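Local coordinates for protein histone acetyltransferase (Trypanosoma brucei brucei, PDB 6IF4) that probably acetylates lysine side chains of histones with acetyl-CoA as a MYST-family enzyme, this piece being its presumed Tudor (Tudor-knot) domain, at residues Arg50-Pro53 with Gly54-Arg58. Residues are numbered along the deposited sequence; the frame is centred on the assembly and turned at random.
Sequences RWLP and GSALR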
# COMPACT_ATOMS: atom_id res chain seq x y z
N ARG B 50 2.03 0.62 -6.98
CA ARG B 50 3.19 -0.24 -6.69
C ARG B 50 2.96 -1.17 -5.51
O ARG B 50 2.07 -0.97 -4.76
CB ARG B 50 4.42 0.60 -6.35
CG ARG B 50 4.21 1.68 -5.33
CD ARG B 50 5.40 2.61 -5.38
NE ARG B 50 5.16 3.51 -6.48
CZ ARG B 50 6.05 4.16 -7.18
NH1 ARG B 50 7.33 4.03 -6.95
NH2 ARG B 50 5.65 4.96 -8.14
N TRP B 51 3.79 -2.18 -5.48
CA TRP B 51 3.79 -3.12 -4.37
C TRP B 51 4.63 -2.56 -3.23
O TRP B 51 5.77 -2.12 -3.45
CB TRP B 51 4.33 -4.48 -4.81
CG TRP B 51 3.40 -5.23 -5.71
CD1 TRP B 51 3.45 -5.27 -7.07
CD2 TRP B 51 2.29 -6.04 -5.32
NE1 TRP B 51 2.44 -6.06 -7.56
CE2 TRP B 51 1.71 -6.55 -6.51
CE3 TRP B 51 1.73 -6.39 -4.09
CZ2 TRP B 51 0.60 -7.38 -6.49
CZ3 TRP B 51 0.62 -7.22 -4.08
CH2 TRP B 51 0.07 -7.71 -5.27
N LEU B 52 4.09 -2.56 -2.02
CA LEU B 52 4.80 -2.03 -0.86
C LEU B 52 4.63 -2.95 0.32
O LEU B 52 3.59 -3.61 0.47
CB LEU B 52 4.31 -0.62 -0.49
CG LEU B 52 4.52 0.47 -1.54
CD1 LEU B 52 3.80 1.75 -1.13
CD2 LEU B 52 6.00 0.72 -1.76
N PRO B 53 5.62 -3.03 1.21
CA PRO B 53 5.46 -3.74 2.47
C PRO B 53 4.66 -2.89 3.46
O PRO B 53 4.43 -1.70 3.25
CB PRO B 53 6.89 -3.95 2.95
CG PRO B 53 7.62 -2.77 2.40
CD PRO B 53 6.98 -2.46 1.07
N GLY B 54 4.25 -3.53 4.56
CA GLY B 54 3.49 -2.82 5.57
C GLY B 54 4.24 -1.67 6.20
O GLY B 54 3.63 -0.71 6.67
N SER B 55 5.58 -1.74 6.20
CA SER B 55 6.40 -0.69 6.80
C SER B 55 6.27 0.64 6.08
O SER B 55 6.68 1.68 6.62
CB SER B 55 7.86 -1.11 6.85
OG SER B 55 8.29 -1.63 5.60
N ALA B 56 5.73 0.65 4.86
CA ALA B 56 5.53 1.87 4.10
C ALA B 56 4.13 2.44 4.24
O ALA B 56 3.83 3.47 3.62
CB ALA B 56 5.84 1.63 2.62
N LEU B 57 3.27 1.82 5.05
CA LEU B 57 1.86 2.17 5.11
C LEU B 57 1.47 2.64 6.51
O LEU B 57 2.08 2.27 7.51
CB LEU B 57 0.97 0.98 4.72
CG LEU B 57 1.21 0.33 3.36
CD1 LEU B 57 0.22 -0.80 3.14
CD2 LEU B 57 1.10 1.36 2.25
N ARG B 58 0.42 3.45 6.54
CA ARG B 58 -0.21 3.91 7.77
C ARG B 58 -1.72 3.86 7.57
O ARG B 58 -2.21 4.08 6.46
CB ARG B 58 0.18 5.35 8.13
CG ARG B 58 1.62 5.56 8.53
CD ARG B 58 1.79 6.88 9.27
NE ARG B 58 1.40 8.04 8.46
CZ ARG B 58 0.31 8.77 8.67
NH1 ARG B 58 -0.53 8.46 9.66
NH2 ARG B 58 0.05 9.81 7.90
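Pro53 O accepts the backbone N-H of Ala56 over 3.1 Å from O to N, opening the short 3-10 segment that joins the last two strands of this small SH3-like barrel, the presumed Tudor domain of the enzyme. The bond is fairly straight at hydrogen (162°), yet Ala56 N stands well above the carbonyl plane of Pro53, 51° out of it. A second, overlapping 3-10 bond runs from Leu57 N to Gly54 O, 3.0 Å. Proline suits the last place before the turn, since its ring replaces the N-H that a strand residue could offer and its carbonyl still serves as acceptor. The 3-10 segment carries the chain from strand 50-53, paired with strand 35-41, to strand 57-59, paired with strand 9-13, as the short 3-10 link before the final strand does in SH3-like barrels.

Apolar side chains meet beside the turn. The methyl of Ala56 meets Leu52 CB at 4.1 Å and is compact enough to lie also against Pro53 O, 3.7 Å from its CB. Leu52 CD1 reaches Leu57 CD2 at 4.3 Å, and both leucines also touch Ala12 of strand 9-13. In Leu57 the branch lies opposite the carbonyl carbon (chi1 -56°), a setting that brings CG to 3.8 Å from Pro53 O, while Tyr37, Ile23 and Phe4 pack about the same side chain. On the outer side Ser55, a small polar residue fitted to an exposed turn, holds its hydroxyl beside the CB-CG bond of the proline ring, OG lying 3.5 Å from Pro53 CG.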